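Local coordinates for protein diphosphomevalonate decarboxylase, putative (PDB 2HKE) that probably catalyses the ATP-dependent decarboxylation of (R)-5-diphosphomevalonate to isopentenyl diphosphate, a precursor in sterol and isoprenoid synthesis, at residues Glu91-Lys96 / Ala129-Thr134; Ala113-Gly118 / Leu142-Ala147; Phe155-Lys160 / Thr172-Glu177; Asp249-Ile254 / Thr291-Ala296; Leu314-Pro319 / Glu344-Ile349. The protein carries 1 engineered substitution. All blocks are in the same frame, centred on the assembly; numbering follows the deposited sequence.

Interaction 1 (Glu91-Lys96 / Ala129-Thr134); sequences EELKNK and AFKSTT. Engineered in segment 91-96: Glu-92 (natural residue Asp).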
# COMPACT_ATOMS: atom_id res chain seq x y z
N GLU A 91 20.38 -8.06 -26.01
CA GLU A 91 19.90 -8.77 -27.20
C GLU A 91 19.84 -10.28 -26.97
O GLU A 91 18.94 -10.95 -27.46
CB GLU A 91 20.75 -8.43 -28.45
CG GLU A 91 20.07 -7.47 -29.47
CD GLU A 91 20.58 -6.01 -29.40
OE1 GLU A 91 21.81 -5.76 -29.59
OE2 GLU A 91 19.74 -5.09 -29.18
N GLU A 92 20.78 -10.82 -26.20
CA GLU A 92 20.82 -12.26 -25.89
C GLU A 92 19.67 -12.75 -25.03
O GLU A 92 19.41 -13.96 -24.97
CB GLU A 92 22.10 -12.59 -25.10
CG GLU A 92 22.33 -11.60 -23.93
CD GLU A 92 22.99 -12.19 -22.75
OE1 GLU A 92 23.35 -13.41 -22.85
OE2 GLU A 92 23.14 -11.45 -21.73
N LEU A 93 19.04 -11.85 -24.29
CA LEU A 93 17.92 -12.22 -23.42
C LEU A 93 16.59 -11.68 -23.94
O LEU A 93 15.56 -12.15 -23.50
CB LEU A 93 18.16 -11.76 -21.98
CG LEU A 93 19.47 -12.18 -21.32
CD1 LEU A 93 19.56 -11.66 -19.89
CD2 LEU A 93 19.63 -13.71 -21.36
N LYS A 94 16.61 -10.72 -24.86
CA LYS A 94 15.39 -10.18 -25.48
C LYS A 94 14.41 -11.26 -25.88
O LYS A 94 13.21 -11.10 -25.72
CB LYS A 94 15.72 -9.37 -26.75
CG LYS A 94 15.38 -7.92 -26.65
CD LYS A 94 16.11 -7.05 -27.68
CE LYS A 94 15.37 -5.72 -27.94
NZ LYS A 94 16.26 -4.51 -27.99
N ASN A 95 14.92 -12.35 -26.42
CA ASN A 95 14.08 -13.33 -27.11
C ASN A 95 13.56 -14.45 -26.21
O ASN A 95 12.59 -15.15 -26.57
CB ASN A 95 14.82 -13.91 -28.33
CG ASN A 95 16.15 -14.61 -27.97
OD1 ASN A 95 16.55 -15.58 -28.63
ND2 ASN A 95 16.83 -14.13 -26.92
N LYS A 96 14.18 -14.61 -25.05
CA LYS A 96 13.83 -15.67 -24.13
C LYS A 96 12.41 -15.43 -23.67
O LYS A 96 11.98 -14.28 -23.55
CB LYS A 96 14.74 -15.65 -22.90
CG LYS A 96 16.22 -15.76 -23.18
CD LYS A 96 16.63 -17.19 -23.39
CE LYS A 96 18.13 -17.31 -23.71
NZ LYS A 96 18.39 -16.88 -25.13
N ALA A 129 16.32 -11.19 -13.60
CA ALA A 129 16.42 -12.32 -14.54
C ALA A 129 16.84 -11.92 -15.93
O ALA A 129 17.64 -12.62 -16.56
CB ALA A 129 15.06 -13.08 -14.62
N PHE A 130 16.31 -10.82 -16.43
CA PHE A 130 16.57 -10.37 -17.79
C PHE A 130 17.75 -9.42 -17.90
O PHE A 130 18.05 -8.93 -19.00
CB PHE A 130 15.31 -9.71 -18.35
CG PHE A 130 14.31 -10.68 -18.92
CD1 PHE A 130 13.38 -11.31 -18.10
CD2 PHE A 130 14.33 -10.98 -20.27
CE1 PHE A 130 12.45 -12.21 -18.66
CE2 PHE A 130 13.41 -11.91 -20.82
CZ PHE A 130 12.49 -12.53 -20.00
N LYS A 131 18.34 -9.07 -16.76
CA LYS A 131 19.35 -8.03 -16.69
C LYS A 131 18.95 -6.76 -17.42
O LYS A 131 19.71 -6.18 -18.24
CB LYS A 131 20.67 -8.58 -17.20
CG LYS A 131 20.99 -9.91 -16.58
CD LYS A 131 22.33 -10.41 -17.01
CE LYS A 131 22.85 -11.47 -16.04
NZ LYS A 131 23.16 -10.81 -14.72
N SER A 132 17.74 -6.29 -17.12
CA SER A 132 17.20 -5.10 -17.74
C SER A 132 17.78 -3.89 -17.07
O SER A 132 18.00 -3.89 -15.86
CB SER A 132 15.64 -5.07 -17.64
OG SER A 132 15.05 -3.80 -17.93
N THR A 133 17.97 -2.83 -17.84
CA THR A 133 18.42 -1.57 -17.30
C THR A 133 17.33 -0.72 -16.64
O THR A 133 17.60 0.35 -16.06
CB THR A 133 19.06 -0.74 -18.41
OG1 THR A 133 18.13 -0.58 -19.50
CG2 THR A 133 20.33 -1.45 -18.89
N THR A 134 16.09 -1.15 -16.76
CA THR A 134 15.01 -0.37 -16.15
C THR A 134 15.01 -0.56 -14.63
O THR A 134 15.48 -1.56 -14.13
CB THR A 134 13.64 -0.68 -16.81
OG1 THR A 134 12.64 0.14 -16.21
CG2 THR A 134 13.26 -2.10 -16.59

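Interaction 2 (Ala113-Gly118 / Leu142-Ala147); sequences ASSASG and LGSGSA. With SO4 (sulfate ion), chain C.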
# COMPACT_ATOMS: atom_id res chain seq x y z
N ALA A 113 -3.82 -4.59 0.02
CA ALA A 113 -3.44 -4.06 -1.29
C ALA A 113 -2.32 -4.91 -1.86
O ALA A 113 -1.21 -4.40 -2.13
CB ALA A 113 -3.00 -2.60 -1.18
N SER A 114 -2.60 -6.20 -2.03
CA SER A 114 -1.56 -7.14 -2.37
C SER A 114 -1.17 -7.06 -3.85
O SER A 114 -0.17 -7.64 -4.27
CB SER A 114 -1.98 -8.56 -1.96
OG SER A 114 -3.16 -8.98 -2.64
N SER A 115 -1.94 -6.35 -4.66
CA SER A 115 -1.52 -6.10 -6.05
C SER A 115 -0.27 -5.20 -6.10
O SER A 115 0.63 -5.41 -6.93
CB SER A 115 -2.66 -5.48 -6.87
OG SER A 115 -2.63 -4.07 -6.70
N ALA A 116 -0.19 -4.24 -5.20
CA ALA A 116 0.99 -3.38 -5.10
C ALA A 116 2.24 -4.21 -4.85
O ALA A 116 3.27 -4.02 -5.49
CB ALA A 116 0.82 -2.39 -3.96
N SER A 117 2.14 -5.10 -3.88
CA SER A 117 3.29 -5.91 -3.50
C SER A 117 3.61 -6.93 -4.59
O SER A 117 4.81 -7.18 -4.91
CB SER A 117 3.01 -6.54 -2.15
OG SER A 117 1.83 -7.34 -2.19
N GLY A 118 2.57 -7.48 -5.20
CA GLY A 118 2.72 -8.49 -6.25
C GLY A 118 3.41 -7.99 -7.50
O GLY A 118 4.33 -8.61 -8.01
N LEU A 142 4.08 0.24 -14.26
CA LEU A 142 3.32 -0.29 -15.40
C LEU A 142 2.26 -1.33 -15.02
O LEU A 142 1.30 -1.54 -15.76
CB LEU A 142 4.26 -0.89 -16.45
CG LEU A 142 5.09 0.17 -17.18
CD1 LEU A 142 6.11 -0.54 -18.10
CD2 LEU A 142 4.27 1.22 -17.98
N GLY A 143 2.54 -2.09 -13.97
CA GLY A 143 1.68 -3.12 -13.49
C GLY A 143 0.62 -2.54 -12.60
O GLY A 143 -0.53 -2.86 -12.78
N SER A 144 1.02 -1.69 -11.65
CA SER A 144 0.09 -0.97 -10.76
C SER A 144 0.77 0.27 -10.25
O SER A 144 1.91 0.24 -9.80
CB SER A 144 -0.37 -1.81 -9.54
OG SER A 144 -1.28 -1.06 -8.78
N GLY A 145 0.07 1.38 -10.25
CA GLY A 145 0.72 2.61 -9.81
C GLY A 145 1.29 2.51 -8.41
O GLY A 145 2.45 2.82 -8.19
N SER A 146 0.50 2.02 -7.46
CA SER A 146 1.00 1.98 -6.09
C SER A 146 2.16 0.97 -5.92
O SER A 146 2.95 1.11 -5.01
CB SER A 146 -0.17 1.73 -5.14
OG SER A 146 -0.44 0.38 -5.08
N ALA A 147 2.31 0.01 -6.85
CA ALA A 147 3.46 -0.93 -6.78
C ALA A 147 4.78 -0.21 -6.86
O ALA A 147 5.79 -0.65 -6.30
CB ALA A 147 3.38 -2.03 -7.88
S SO4 C . -3.72 1.31 -10.91
O1 SO4 C . -4.72 1.60 -11.92
O2 SO4 C . -4.27 1.56 -9.60
O3 SO4 C . -3.32 -0.09 -10.98
O4 SO4 C . -2.56 2.18 -11.09

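Interaction 3 (Phe155-Lys160 / Thr172-Glu177); sequences FVIWNK and TQFVDE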
# COMPACT_ATOMS: atom_id res chain seq x y z
N PHE A 155 9.98 5.89 3.85
CA PHE A 155 8.94 6.83 3.38
C PHE A 155 9.28 7.13 1.91
O PHE A 155 10.40 7.53 1.58
CB PHE A 155 8.94 8.10 4.17
CG PHE A 155 8.45 7.96 5.57
CD1 PHE A 155 9.21 7.33 6.53
CD2 PHE A 155 7.24 8.51 5.96
CE1 PHE A 155 8.75 7.25 7.86
CE2 PHE A 155 6.78 8.42 7.27
CZ PHE A 155 7.55 7.80 8.20
N VAL A 156 8.33 6.92 1.03
CA VAL A 156 8.58 6.90 -0.41
C VAL A 156 7.62 7.85 -1.12
O VAL A 156 6.40 7.78 -0.88
CB VAL A 156 8.41 5.45 -0.94
CG1 VAL A 156 8.61 5.35 -2.44
CG2 VAL A 156 9.36 4.50 -0.16
N ILE A 157 8.18 8.69 -1.96
CA ILE A 157 7.41 9.57 -2.84
C ILE A 157 7.30 8.99 -4.25
O ILE A 157 8.28 8.66 -4.86
CB ILE A 157 8.06 10.93 -2.94
CG1 ILE A 157 8.05 11.63 -1.57
CG2 ILE A 157 7.33 11.82 -3.99
CD1 ILE A 157 9.00 12.89 -1.54
N TRP A 158 6.08 8.92 -4.79
CA TRP A 158 5.92 8.67 -6.19
C TRP A 158 5.87 10.05 -6.83
O TRP A 158 4.88 10.81 -6.62
CB TRP A 158 4.59 7.90 -6.45
CG TRP A 158 4.33 7.58 -7.87
CD1 TRP A 158 5.14 7.83 -8.94
CD2 TRP A 158 3.13 7.00 -8.40
NE1 TRP A 158 4.54 7.43 -10.11
CE2 TRP A 158 3.31 6.91 -9.81
CE3 TRP A 158 1.95 6.53 -7.84
CZ2 TRP A 158 2.34 6.39 -10.65
CZ3 TRP A 158 0.96 6.01 -8.71
CH2 TRP A 158 1.20 5.93 -10.09
N ASN A 159 6.94 10.40 -7.53
CA ASN A 159 7.04 11.63 -8.28
C ASN A 159 6.22 11.52 -9.57
O ASN A 159 6.45 10.63 -10.37
CB ASN A 159 8.52 11.96 -8.59
CG ASN A 159 9.35 11.99 -7.37
OD1 ASN A 159 9.32 12.96 -6.62
ND2 ASN A 159 10.00 10.88 -7.08
N LYS A 160 5.26 12.42 -9.78
CA LYS A 160 4.39 12.35 -10.95
C LYS A 160 5.09 12.51 -12.28
O LYS A 160 4.67 11.92 -13.28
CB LYS A 160 3.21 13.33 -10.87
CG LYS A 160 3.54 14.75 -10.87
CD LYS A 160 2.21 15.53 -10.88
CE LYS A 160 2.46 16.91 -10.40
NZ LYS A 160 3.43 17.58 -11.28
N THR A 172 10.88 7.67 -5.38
CA THR A 172 12.17 7.85 -4.76
C THR A 172 12.03 7.76 -3.24
O THR A 172 10.97 8.06 -2.67
CB THR A 172 12.78 9.21 -5.13
OG1 THR A 172 11.88 10.24 -4.78
CG2 THR A 172 13.03 9.31 -6.59
N GLN A 173 13.07 7.25 -2.59
CA GLN A 173 13.03 7.12 -1.14
C GLN A 173 13.23 8.49 -0.55
O GLN A 173 14.18 9.19 -0.89
CB GLN A 173 14.12 6.15 -0.64
CG GLN A 173 14.05 5.93 0.81
CD GLN A 173 15.11 4.98 1.23
OE1 GLN A 173 16.28 5.37 1.23
NE2 GLN A 173 14.75 3.72 1.50
N PHE A 174 12.32 8.92 0.31
CA PHE A 174 12.46 10.18 0.95
C PHE A 174 13.40 10.08 2.17
O PHE A 174 14.37 10.86 2.27
CB PHE A 174 11.12 10.77 1.33
CG PHE A 174 11.20 12.10 2.00
CD1 PHE A 174 11.58 13.24 1.31
CD2 PHE A 174 10.85 12.22 3.33
CE1 PHE A 174 11.66 14.48 1.94
CE2 PHE A 174 10.90 13.44 3.96
CZ PHE A 174 11.31 14.56 3.27
N VAL A 175 13.06 9.18 3.07
CA VAL A 175 13.92 8.73 4.12
C VAL A 175 13.78 7.26 4.28
O VAL A 175 12.72 6.67 3.94
CB VAL A 175 13.64 9.42 5.49
CG1 VAL A 175 13.88 10.93 5.40
CG2 VAL A 175 12.22 9.11 6.05
N ASP A 176 14.83 6.63 4.81
CA ASP A 176 14.75 5.18 4.95
C ASP A 176 14.15 4.78 6.27
O ASP A 176 13.70 5.61 7.06
CB ASP A 176 16.12 4.51 4.69
CG ASP A 176 17.15 4.80 5.77
OD1 ASP A 176 16.78 5.15 6.91
OD2 ASP A 176 18.37 4.66 5.45
N GLU A 177 14.08 3.49 6.48
CA GLU A 177 13.44 2.90 7.65
C GLU A 177 14.14 3.24 8.95
O GLU A 177 13.59 3.04 10.00
CB GLU A 177 13.34 1.39 7.48
CG GLU A 177 14.65 0.57 7.46
CD GLU A 177 15.35 0.53 6.11
OE1 GLU A 177 14.96 1.24 5.17
OE2 GLU A 177 16.32 -0.25 5.95

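Interaction 4 (Asp249-Ile254 / Thr291-Ala296); sequences DDLQEI and TFDAGA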
# COMPACT_ATOMS: atom_id res chain seq x y z
N ASP A 249 -9.75 11.78 4.72
CA ASP A 249 -11.08 12.41 4.64
C ASP A 249 -11.37 12.88 3.22
O ASP A 249 -12.51 12.66 2.70
CB ASP A 249 -11.17 13.61 5.59
CG ASP A 249 -11.15 13.24 7.05
OD1 ASP A 249 -11.33 12.06 7.43
OD2 ASP A 249 -10.99 14.19 7.87
N ASP A 250 -10.38 13.50 2.59
CA ASP A 250 -10.57 14.06 1.24
C ASP A 250 -10.85 12.99 0.19
O ASP A 250 -11.74 13.18 -0.68
CB ASP A 250 -9.40 14.95 0.81
CG ASP A 250 -9.37 16.33 1.48
OD1 ASP A 250 -10.31 16.73 2.21
OD2 ASP A 250 -8.37 17.08 1.22
N LEU A 251 -10.16 11.86 0.24
CA LEU A 251 -10.43 10.79 -0.70
C LEU A 251 -11.84 10.24 -0.52
O LEU A 251 -12.56 9.98 -1.50
CB LEU A 251 -9.41 9.68 -0.52
CG LEU A 251 -9.58 8.44 -1.40
CD1 LEU A 251 -9.64 8.84 -2.89
CD2 LEU A 251 -8.41 7.45 -1.17
N GLN A 252 -12.28 10.13 0.74
CA GLN A 252 -13.66 9.66 0.95
C GLN A 252 -14.66 10.72 0.40
O GLN A 252 -15.68 10.33 -0.18
CB GLN A 252 -13.93 9.32 2.43
CG GLN A 252 -13.26 7.99 2.83
CD GLN A 252 -13.28 7.71 4.29
OE1 GLN A 252 -13.45 8.63 5.13
NE2 GLN A 252 -13.08 6.44 4.63
N GLU A 253 -14.36 11.99 0.55
CA GLU A 253 -15.25 13.03 0.04
C GLU A 253 -15.23 13.06 -1.47
O GLU A 253 -16.29 13.29 -2.12
CB GLU A 253 -14.92 14.39 0.64
CG GLU A 253 -16.03 15.41 0.35
CD GLU A 253 -15.72 16.84 0.83
OE1 GLU A 253 -14.64 17.06 1.44
OE2 GLU A 253 -16.56 17.75 0.55
N ILE A 254 -14.05 12.86 -2.05
CA ILE A 254 -13.95 12.73 -3.51
C ILE A 254 -14.82 11.61 -4.02
O ILE A 254 -15.58 11.79 -4.98
CB ILE A 254 -12.50 12.55 -3.96
CG1 ILE A 254 -11.76 13.89 -3.80
CG2 ILE A 254 -12.47 12.14 -5.43
CD1 ILE A 254 -10.26 13.78 -3.76
N THR A 291 -5.96 6.22 8.28
CA THR A 291 -6.11 6.44 6.87
C THR A 291 -6.82 5.25 6.26
O THR A 291 -6.60 4.13 6.68
CB THR A 291 -4.80 6.78 6.16
OG1 THR A 291 -5.11 7.27 4.86
CG2 THR A 291 -3.88 5.57 6.02
N PHE A 292 -7.70 5.52 5.30
CA PHE A 292 -8.35 4.54 4.48
C PHE A 292 -7.88 4.72 3.05
O PHE A 292 -7.68 5.84 2.61
CB PHE A 292 -9.90 4.72 4.53
CG PHE A 292 -10.47 4.51 5.91
CD1 PHE A 292 -10.37 5.52 6.84
CD2 PHE A 292 -11.06 3.30 6.29
CE1 PHE A 292 -10.86 5.37 8.12
CE2 PHE A 292 -11.53 3.14 7.56
CZ PHE A 292 -11.42 4.15 8.49
N ASP A 293 -7.73 3.61 2.33
CA ASP A 293 -7.25 3.63 0.93
C ASP A 293 -8.20 2.87 -0.03
O ASP A 293 -7.89 1.80 -0.53
CB ASP A 293 -5.84 3.03 0.89
CG ASP A 293 -4.89 3.72 -0.14
OD1 ASP A 293 -4.82 4.97 -0.21
OD2 ASP A 293 -4.24 2.98 -0.93
N ALA A 294 -9.36 3.40 -0.33
CA ALA A 294 -10.22 2.72 -1.35
C ALA A 294 -10.72 1.36 -0.87
O ALA A 294 -10.82 0.37 -1.61
CB ALA A 294 -9.54 2.58 -2.76
N GLY A 295 -11.03 1.32 0.41
CA GLY A 295 -11.50 0.11 1.05
C GLY A 295 -11.99 0.49 2.42
O GLY A 295 -11.93 1.66 2.80
N ALA A 296 -12.48 -0.50 3.16
CA ALA A 296 -13.05 -0.28 4.46
C ALA A 296 -11.99 -0.37 5.57
O ALA A 296 -12.25 0.08 6.67
CB ALA A 296 -14.16 -1.31 4.75
O HOH W 1 -12.89 4.23 2.49

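Interaction 5 (Leu314-Pro319 / Glu344-Ile349); sequences LMEHFP and EYKKLI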
# COMPACT_ATOMS: atom_id res chain seq x y z
N LEU A 314 -8.74 0.59 21.40
CA LEU A 314 -9.49 -0.09 20.31
C LEU A 314 -10.27 -1.33 20.77
O LEU A 314 -11.38 -1.54 20.31
CB LEU A 314 -8.58 -0.48 19.14
CG LEU A 314 -7.90 0.68 18.39
CD1 LEU A 314 -7.00 0.17 17.24
CD2 LEU A 314 -8.94 1.72 17.90
N MET A 315 -9.65 -2.16 21.61
CA MET A 315 -10.26 -3.44 22.06
C MET A 315 -11.47 -3.26 22.95
O MET A 315 -12.27 -4.18 23.08
CB MET A 315 -9.24 -4.27 22.78
CG MET A 315 -8.11 -4.79 21.87
SD MET A 315 -8.61 -5.75 20.46
CE MET A 315 -8.79 -4.56 19.12
N GLU A 316 -11.57 -2.12 23.59
CA GLU A 316 -12.75 -1.80 24.35
C GLU A 316 -13.96 -1.60 23.44
O GLU A 316 -15.07 -1.81 23.85
CB GLU A 316 -12.47 -0.59 25.18
CG GLU A 316 -11.51 -0.94 26.24
CD GLU A 316 -12.12 -1.77 27.37
OE1 GLU A 316 -13.35 -1.66 27.63
OE2 GLU A 316 -11.33 -2.49 28.01
N HIS A 317 -13.72 -1.18 22.21
CA HIS A 317 -14.80 -0.83 21.28
C HIS A 317 -14.96 -1.87 20.21
O HIS A 317 -16.07 -2.09 19.68
CB HIS A 317 -14.47 0.54 20.65
CG HIS A 317 -14.37 1.65 21.65
ND1 HIS A 317 -13.24 1.90 22.38
CD2 HIS A 317 -15.28 2.56 22.04
CE1 HIS A 317 -13.45 2.93 23.18
NE2 HIS A 317 -14.69 3.33 23.00
N PHE A 318 -13.85 -2.48 19.82
CA PHE A 318 -13.85 -3.56 18.81
C PHE A 318 -13.09 -4.77 19.37
O PHE A 318 -11.99 -5.07 18.95
CB PHE A 318 -13.18 -3.09 17.53
CG PHE A 318 -13.93 -2.02 16.79
CD1 PHE A 318 -13.68 -0.69 17.04
CD2 PHE A 318 -14.88 -2.37 15.86
CE1 PHE A 318 -14.40 0.30 16.35
CE2 PHE A 318 -15.59 -1.40 15.15
CZ PHE A 318 -15.34 -0.06 15.41
N PRO A 319 -13.69 -5.49 20.35
CA PRO A 319 -12.98 -6.54 21.05
C PRO A 319 -12.62 -7.64 20.10
O PRO A 319 -13.50 -8.24 19.46
CB PRO A 319 -13.99 -7.02 22.10
CG PRO A 319 -15.00 -5.92 22.17
CD PRO A 319 -15.07 -5.32 20.86
N GLU A 344 -11.38 6.63 31.29
CA GLU A 344 -11.62 7.74 30.36
C GLU A 344 -11.61 7.30 28.89
O GLU A 344 -12.23 7.97 28.06
CB GLU A 344 -10.60 8.86 30.51
CG GLU A 344 -9.15 8.40 30.55
CD GLU A 344 -8.09 9.49 30.75
OE1 GLU A 344 -8.36 10.70 30.51
OE2 GLU A 344 -6.94 9.10 31.13
N TYR A 345 -10.96 6.19 28.57
CA TYR A 345 -10.85 5.79 27.16
C TYR A 345 -11.80 4.67 26.81
O TYR A 345 -11.66 4.03 25.76
CB TYR A 345 -9.39 5.41 26.83
CG TYR A 345 -8.43 6.48 27.14
CD1 TYR A 345 -8.56 7.75 26.57
CD2 TYR A 345 -7.34 6.26 27.95
CE1 TYR A 345 -7.67 8.76 26.84
CE2 TYR A 345 -6.44 7.29 28.22
CZ TYR A 345 -6.63 8.53 27.67
OH TYR A 345 -5.73 9.54 27.97
N LYS A 346 -12.75 4.40 27.70
CA LYS A 346 -13.77 3.42 27.43
C LYS A 346 -14.99 4.25 27.05
O LYS A 346 -15.15 5.41 27.47
CB LYS A 346 -14.04 2.54 28.67
CG LYS A 346 -12.84 1.76 29.15
CD LYS A 346 -13.11 1.11 30.51
CE LYS A 346 -11.83 0.48 31.07
NZ LYS A 346 -12.14 -0.36 32.25
N LYS A 347 -15.84 3.66 26.24
CA LYS A 347 -17.06 4.28 25.77
C LYS A 347 -16.79 5.67 25.19
O LYS A 347 -17.40 6.67 25.61
CB LYS A 347 -18.12 4.30 26.91
CG LYS A 347 -18.59 2.89 27.32
CD LYS A 347 -19.56 2.26 26.26
CE LYS A 347 -19.89 0.74 26.55
NZ LYS A 347 -18.70 -0.18 26.79
N LEU A 348 -15.91 5.73 24.21
CA LEU A 348 -15.59 7.01 23.57
C LEU A 348 -16.57 7.32 22.44
O LEU A 348 -16.66 8.44 22.02
CB LEU A 348 -14.15 6.99 23.03
CG LEU A 348 -13.04 6.88 24.07
CD1 LEU A 348 -11.69 6.73 23.40
CD2 LEU A 348 -13.06 8.07 25.01
N ILE A 349 -17.14 6.26 21.87
CA ILE A 349 -18.16 6.35 20.82
C ILE A 349 -19.29 5.40 21.16
O ILE A 349 -19.13 4.51 21.98
CB ILE A 349 -17.62 6.00 19.40
CG1 ILE A 349 -17.14 4.55 19.31
CG2 ILE A 349 -16.54 7.02 19.00
CD1 ILE A 349 -16.89 4.05 17.87
O HOH W 2 -16.67 0.70 24.93
O HOH W 3 -15.71 -0.35 27.43

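Interaction 1 (Glu91-Lys96 / Ala129-Thr134)
Leu-93 and Phe-130 carry this contact, which joins the short helix 91-94 to the C-terminal end of helix 114-130 in the N-terminal domain. Each presses its side chain on the other's backbone carbonyl. Leu-93 points toward 129-134, and its CD1 lies 3.2 Å from Phe-130 O and 4.0 Å from Lys-131 CG. With its CG beside the backbone N, Phe-130 swings its ring back toward 91-96. Its CE2 comes 3.4 Å from Leu-93 O, and Lys-96 O sits at the ring edge, in plane, 3.9 Å from CE2. Branched leucine can reach the helix end, while flat phenylalanine offers a C-H edge to these carbonyls.

Behind them, Lys-131 takes a positive phi (47°) and ends helix 114-130 in a Schellman motif. Within 91-96, Lys-96 folds back so that NZ donates to Glu-92 O, 3.1 Å away and nearly along the C=O axis. This bond uses only the backbone of Glu-92, an engineered residue. Leu-54 of strand 48-55 touches both Leu-93 and Phe-130, and Arg-86 binds Lys-96 O.

With no hydrogen bond joining the segments, the contact rests on van der Waals packing, the carbonyls facing the ring's weakly positive C-H rim.

Interaction 2 (Ala113-Gly118 / Leu142-Ala147)
Ala-116 sets its CB against the hydroxyl of Ser-146, 3.2 Å from OG. That hydroxyl is brought there by a chi1 of 83°, which holds OG between the backbone N and the carbonyl carbon of its own residue. The packing is returned one residue on, where Ala-147 CB lies 3.1 Å from Ala-116 O; Ala-147 CA also approaches that oxygen in a CA-H...O contact. The alpha carbons of Ala-116 and Ala-147 are only 3.9 Å apart, a closeness that the small methyl side chains permit. No conventional hydrogen bond crosses between the segments.

Segment 113-118 is the start of helix 114-130, and its Ser-Ser-Ala run belongs to the glycine- and serine-rich motif of the GHMP superfamily, whose loop and following helix generally bind nucleotide phosphates. Here the sulfate, probably taken from the crystallisation liquor, sits instead on 142-147, where the chain leaves helix 136-143. Tyr-19, Lys-22, Arg-77 and Thr-200 also hydrogen-bond the anion, and such a gathering of cationic and hydroxyl groups is consistent with a site for a phosphate of substrate. Gly-145 N donates to sulfate O4 over 2.9 Å at an angle of 156°, and the absence of a side chain lets the anion come close to the backbone. Ser-144, its OG anti to the backbone N (chi1 -178°), extends its hydroxyl to 3.2 Å from sulfate O3. Ser-115 OG stands 3.9 Å from the same Ser-144 OG.

Interaction 3 (Phe155-Lys160 / Thr172-Glu177)
The firmest part of this hairpin is its backbone. Ile-157 and Thr-172 form an antiparallel hydrogen-bonded pair, Ile-157 N to Thr-172 O at 2.9 Å and Thr-172 N to Ile-157 O at 2.8 Å. Val-156 and Gln-173 follow as a non-hydrogen-bonded pair. Then comes a classic beta bulge, in which Phe-174 and Val-175 both face Phe-155. Phe-155 O takes a short bond from Phe-174 N, 2.7 Å, and a weak one from Val-175 N, 3.5 Å, while Phe-155 N donates to Val-175 O. Val-175 and the buried Phe-155 lie side by side, CG2 3.5 Å from CD1. Such beta-branched and aromatic residues suit a face packed against a helix.

Looser is the touch of Ile-157 CD1 on Phe-174 CD1 at 3.9 Å, the two side chains crossing obliquely. The partly exposed end is polar and well made: Asn-159 ND2 donates to Thr-172 OG1 over 3.0 Å, the hydroxyl lying in the amide plane, and also reaches Val-170 O. Gln-173 turns its amide to Gly-153 O.

Strand 36-40 pairs with one edge of 155-159 and 170-175 with its other edge, while helix 213-234 packs on the side chains of Phe-155, Ile-157 and Phe-174.

Interaction 4 (Asp249-Ile254 / Thr291-Ala296)
Two side chains of helix 237-256, Leu-251 and Gln-252, reach the loop 291-296, and they do so by different means. Leu-251 gives van der Waals packing of a methyl group on loop backbone. Its CG is anti to the backbone N (chi1 177°), which carries CD2 toward the loop, 4.2 Å from both Phe-292 O and Ala-294 N. Leucine suits this buried site, since it fills space beside the loop without asking for a polar partner.

Gln-252 provides an amide-to-ring contact. Its chain runs extended beyond CG and brings NE2 to 3.5 Å from Phe-292 CG, the amide and ring planes inclined by 33°. The approach is oblique and nothing there is a hydrogen bond.

The polar link is made through water. NE2 of Gln-252 donates to a water 3.1 Å away, and that water donates to Gly-295 O at 2.8 Å, so a single water bridges helix and loop. Ala-294 turns the loop with a positive phi (66°). From outside, Lys-18 forms a salt bridge with Asp-293 and hydrogen bonds to Phe-292 O and Thr-291 OG1.

This Asp-Ala-Gly loop probably corresponds to the third GHMP motif. It joins strands 288-291 and 298-303 at an edge of the five-stranded sheet, with Phe-292 and Gln-252 both resting on Ile-273 of helix 267-283.

Interaction 5 (Leu314-Pro319 / Glu344-Ile349)
At Tyr-345 the loop meets the end of helix 307-317 through its backbone. Tyr-345 O lies at the edge of the His-317 ring, in plane and 3.3 Å from CE1, while the phenol turns away toward Tyr-279. Lys-346 follows, its long aliphatic chain passing obliquely across Glu-316, with CG 3.8 Å from OE1; the charged tips, 4.8 Å apart from OE2 to NZ, do not form a salt bridge. Lys-347, with positive phi, sends NZ to two waters, firmly to the one bound by Glu-316 O and weakly to the one bound by Glu-316 OE1.

Leu-348 makes the central bond. Its N donates to His-317 NE2 over 3.0 Å at 170°, within 5° of the ring plane. Because NE2 accepts here and ND1 binds Met-313 O, the ring is probably the neutral tautomer with its proton on ND1. Histidine suits the place by offering one donor and one acceptor on a flat ring. Leu-348 CB also packs 3.7 Å from NE2, and Ile-349 lays CG1 3.9 Å from CD2.

The buried imidazole bridges Met-313 O in the last part of the helix and Leu-348 N, strapping an irregular segment onto a helix of the GHMP-type C-terminal domain.

Interactions 1 and 2 lie in the N-terminal domain and share helix 114-130, one at its far end and the other at its start, with centres about 22 Å apart and their segments alternating along the chain. Interaction 3 comes next, in the large mixed sheet, and touches interaction 2 where Trp-158 CH2 packs 3.4 Å from Gly-145 CA. Interactions 4 and 5 follow in the C-terminal domain, their centres about 23 Å apart. Interaction 4 comes within about 6 Å of interaction 2, nearest atoms, so its loop lies close to the start of helix 114-130. Interactions 1 and 5, centres about 55 Å apart on opposite sides of the chain's centre, are packing contacts far from the sulfate of interaction 2.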